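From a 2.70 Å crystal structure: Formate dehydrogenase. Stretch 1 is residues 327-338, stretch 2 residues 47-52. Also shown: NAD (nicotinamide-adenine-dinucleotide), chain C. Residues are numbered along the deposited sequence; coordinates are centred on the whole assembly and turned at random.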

# COMPACT_ATOMS: atom_id res chain seq x y z
N GLY A 327 -9.46 -3.41 -11.29
CA GLY A 327 -10.90 -3.42 -11.55
C GLY A 327 -11.43 -4.82 -11.87
O GLY A 327 -12.52 -4.97 -12.42
N MET A 328 -10.65 -5.84 -11.53
CA MET A 328 -10.98 -7.23 -11.83
C MET A 328 -10.89 -8.04 -10.54
O MET A 328 -10.79 -9.27 -10.60
CB MET A 328 -10.00 -7.84 -12.86
CG MET A 328 -10.49 -9.10 -13.46
SD MET A 328 -9.23 -10.06 -14.37
CE MET A 328 -7.99 -10.30 -13.09
N THR A 329 -10.90 -7.36 -9.36
CA THR A 329 -11.09 -8.07 -8.09
C THR A 329 -12.25 -9.05 -8.23
O THR A 329 -13.10 -8.86 -9.07
CB THR A 329 -11.42 -7.15 -6.91
OG1 THR A 329 -12.49 -6.23 -7.16
CG2 THR A 329 -10.21 -6.48 -6.33
N LEU A 330 -12.25 -10.12 -7.42
CA LEU A 330 -13.27 -11.16 -7.53
C LEU A 330 -14.66 -10.54 -7.50
O LEU A 330 -15.48 -10.89 -8.30
CB LEU A 330 -13.11 -12.13 -6.39
CG LEU A 330 -12.77 -13.56 -6.79
CD1 LEU A 330 -11.94 -13.59 -8.05
CD2 LEU A 330 -12.05 -14.27 -5.64
N GLU A 331 -14.91 -9.60 -6.59
CA GLU A 331 -16.25 -9.06 -6.44
C GLU A 331 -16.57 -8.22 -7.66
O GLU A 331 -17.69 -8.19 -8.12
CB GLU A 331 -16.28 -8.10 -5.25
CG GLU A 331 -16.30 -8.80 -3.92
CD GLU A 331 -14.96 -9.27 -3.37
OE1 GLU A 331 -13.83 -8.82 -3.89
OE2 GLU A 331 -15.01 -10.08 -2.41
N ALA A 332 -15.60 -7.43 -8.06
CA ALA A 332 -15.69 -6.72 -9.32
C ALA A 332 -16.18 -7.69 -10.42
O ALA A 332 -17.00 -7.33 -11.23
CB ALA A 332 -14.35 -6.11 -9.65
N GLN A 333 -15.74 -8.97 -10.39
CA GLN A 333 -16.16 -9.93 -11.43
C GLN A 333 -17.68 -10.11 -11.43
O GLN A 333 -18.28 -9.89 -12.47
CB GLN A 333 -15.30 -11.20 -11.53
CG GLN A 333 -13.89 -10.89 -12.00
CD GLN A 333 -12.94 -12.04 -11.84
OE1 GLN A 333 -13.24 -13.15 -12.27
NE2 GLN A 333 -11.78 -11.80 -11.21
N LYS A 334 -18.30 -10.40 -10.26
CA LYS A 334 -19.74 -10.51 -10.26
C LYS A 334 -20.33 -9.27 -10.90
O LYS A 334 -21.19 -9.38 -11.78
CB LYS A 334 -20.37 -10.78 -8.87
N ARG A 335 -19.88 -8.09 -10.49
CA ARG A 335 -20.54 -6.88 -10.95
C ARG A 335 -20.51 -6.83 -12.47
O ARG A 335 -21.56 -6.69 -13.07
CB ARG A 335 -20.08 -5.65 -10.19
CG ARG A 335 -21.14 -5.14 -9.19
CD ARG A 335 -20.76 -5.05 -7.68
NE ARG A 335 -19.59 -4.24 -7.64
CZ ARG A 335 -18.63 -4.29 -6.72
NH1 ARG A 335 -18.73 -5.09 -5.67
NH2 ARG A 335 -17.56 -3.51 -6.87
N ILE A 336 -19.35 -7.21 -13.06
CA ILE A 336 -19.12 -7.24 -14.50
C ILE A 336 -19.99 -8.31 -15.14
O ILE A 336 -20.73 -7.99 -16.06
CB ILE A 336 -17.61 -7.45 -14.79
CG1 ILE A 336 -16.82 -6.15 -14.57
CG2 ILE A 336 -17.32 -8.08 -16.16
CD1 ILE A 336 -15.33 -6.41 -14.49
N GLU A 337 -19.91 -9.55 -14.66
CA GLU A 337 -20.77 -10.61 -15.10
C GLU A 337 -22.20 -10.09 -15.19
O GLU A 337 -22.83 -10.22 -16.23
CB GLU A 337 -20.65 -11.82 -14.22
CG GLU A 337 -21.82 -12.78 -14.35
CD GLU A 337 -21.69 -14.22 -13.74
OE1 GLU A 337 -20.56 -14.68 -13.43
OE2 GLU A 337 -22.74 -14.89 -13.59
N ASP A 338 -22.70 -9.43 -14.14
CA ASP A 338 -24.11 -9.04 -14.10
C ASP A 338 -24.42 -7.95 -15.14
O ASP A 338 -25.52 -7.96 -15.72
CB ASP A 338 -24.59 -8.71 -12.70
CG ASP A 338 -24.70 -9.99 -11.87
OD1 ASP A 338 -24.97 -11.11 -12.50
OD2 ASP A 338 -24.51 -9.91 -10.59
PA NAD C . -15.44 9.58 -14.05
O1A NAD C . -16.03 10.00 -15.35
O2A NAD C . -16.28 9.48 -12.79
O5B NAD C . -14.09 10.41 -13.75
C5B NAD C . -13.44 11.19 -14.77
C4B NAD C . -13.52 12.65 -14.37
O4B NAD C . -12.32 13.29 -14.83
C3B NAD C . -14.71 13.43 -14.96
O3B NAD C . -15.75 13.78 -14.04
C2B NAD C . -14.10 14.68 -15.60
O2B NAD C . -14.67 15.89 -15.13
C1B NAD C . -12.60 14.58 -15.31
N9A NAD C . -11.76 14.88 -16.48
C8A NAD C . -12.19 14.99 -17.79
N7A NAD C . -11.26 15.43 -18.61
C5A NAD C . -10.18 15.74 -17.78
C6A NAD C . -8.90 16.31 -18.02
N6A NAD C . -8.49 16.77 -19.19
N1A NAD C . -8.11 16.55 -16.94
C2A NAD C . -8.54 16.14 -15.74
N3A NAD C . -9.69 15.56 -15.40
C4A NAD C . -10.48 15.39 -16.46
O3 NAD C . -14.78 8.19 -14.27
PN NAD C . -14.31 7.27 -13.10
O1N NAD C . -15.40 6.25 -12.90
O2N NAD C . -13.89 8.13 -11.94
O5D NAD C . -13.01 6.59 -13.78
C5D NAD C . -11.69 7.19 -13.57
C4D NAD C . -10.76 6.57 -14.55
O4D NAD C . -10.30 5.32 -13.99
C3D NAD C . -11.45 6.26 -15.90
O3D NAD C . -10.97 7.07 -16.96
C2D NAD C . -11.22 4.76 -16.11
O2D NAD C . -10.68 4.38 -17.37
C1D NAD C . -10.27 4.34 -15.00
N1N NAD C . -10.72 3.05 -14.45
C2N NAD C . -9.80 1.95 -14.41
C3N NAD C . -10.21 0.70 -13.88
C7N NAD C . -9.17 -0.37 -13.56
O7N NAD C . -9.52 -1.55 -13.55
N7N NAD C . -7.91 -0.00 -13.27
C4N NAD C . -11.61 0.51 -13.61
C5N NAD C . -12.50 1.60 -13.69
C6N NAD C . -12.04 2.85 -14.14
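Stretch 2, residues 47-52: ENQLLN

Stretch 2 has no regular helix or strand, so no crossing angle is defined; its course is read from the residues it meets. Nearest-CA pairs include Leu330 CA to Gln49 CA (6.9 Å) and Gln333 CA to Leu50 CA (6.2 Å), so the segment advances in the same sense as the helix of residues 330-338 over this step.

Gln333 anchors the contact. Its CA-to-CB bond points toward stretch 2, and chi1 -66° (m) with chi2 168° (t) extends the chain until Gln333 OE1 accepts two successive backbone amides, Leu50 N at 2.7 Å and Leu51 N at 3.0 Å, with N-H...O angles of 152° and 163°. The amide orientation, chi3 51°, is supported from the other terminus: Gln333 NE2 donates to Met328 O at 2.8 Å and, weakly, to Gln49 OE1 at 3.3 Å.

Gln49 starts away from the helix, yet its end returns. With chi1 -174° (t) and chi2 65° (p), the chain bends so that Gln49 NE2 donates to Leu51 O at 3.1 Å (167°), a bond within stretch 2 that holds the end of this side chain beside its own backbone while OE1 faces Gln333. Gln49 NE2 also lies 3.2 Å from Gln333 OE1, but the angle is too poor for a hydrogen bond.

Leucines flank this polar centre. The CA-to-CB bond of Leu50, whose chi1 of -100° is between wells, points toward stretch 1; its CD2 lies 3.9 Å from Lys334 N, and its CG lies 3.9 Å from Glu337 OE1. Leu51, with chi1 -147°, between wells, and chi2 89° (p), spreads its methyls: CD1 packs on Ile336 CG2 at 4.0 Å, and CD2 approaches Met328 SD at 4.2 Å. Leu330 leaves sideways, but its CD2 reaches Asn48 ND2 at 4.1 Å. In all, 439 Å² is buried, summed over both sides.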

# COMPACT_ATOMS: atom_id res chain seq x y z
N GLU A 47 -9.98 -22.18 -9.23
CA GLU A 47 -11.42 -22.42 -9.35
C GLU A 47 -12.26 -21.18 -8.93
O GLU A 47 -13.49 -21.25 -8.89
CB GLU A 47 -11.80 -23.70 -8.58
N ASN A 48 -11.60 -20.04 -8.63
CA ASN A 48 -12.26 -18.81 -8.20
C ASN A 48 -12.64 -17.92 -9.40
O ASN A 48 -13.75 -17.41 -9.49
CB ASN A 48 -11.34 -18.03 -7.26
CG ASN A 48 -11.36 -18.52 -5.82
OD1 ASN A 48 -12.24 -19.25 -5.43
ND2 ASN A 48 -10.47 -17.99 -4.99
N GLN A 49 -11.68 -17.69 -10.31
CA GLN A 49 -11.79 -16.73 -11.39
C GLN A 49 -13.10 -16.89 -12.17
O GLN A 49 -13.45 -17.97 -12.56
CB GLN A 49 -10.60 -16.95 -12.30
CG GLN A 49 -10.49 -15.95 -13.40
CD GLN A 49 -10.23 -14.55 -12.91
OE1 GLN A 49 -9.76 -14.32 -11.79
NE2 GLN A 49 -10.47 -13.60 -13.78
N LEU A 50 -13.78 -15.79 -12.45
CA LEU A 50 -15.05 -15.80 -13.18
C LEU A 50 -14.73 -15.52 -14.65
O LEU A 50 -15.24 -16.20 -15.56
CB LEU A 50 -15.99 -14.72 -12.60
CG LEU A 50 -17.09 -15.21 -11.62
CD1 LEU A 50 -16.78 -16.58 -10.99
CD2 LEU A 50 -17.44 -14.17 -10.54
N LEU A 51 -13.87 -14.50 -14.83
CA LEU A 51 -13.50 -13.99 -16.14
C LEU A 51 -12.36 -14.81 -16.67
O LEU A 51 -11.21 -14.32 -16.68
CB LEU A 51 -13.01 -12.57 -15.97
CG LEU A 51 -13.30 -11.63 -17.12
CD1 LEU A 51 -14.64 -10.98 -16.91
CD2 LEU A 51 -12.24 -10.56 -17.21
N ASN A 52 -12.68 -16.05 -17.10
CA ASN A 52 -11.76 -16.82 -17.87
C ASN A 52 -12.52 -17.67 -18.89
O ASN A 52 -13.77 -17.67 -18.94
CB ASN A 52 -10.92 -17.67 -16.96
CG ASN A 52 -11.80 -18.49 -16.05
OD1 ASN A 52 -12.77 -19.10 -16.51
ND2 ASN A 52 -11.47 -18.51 -14.78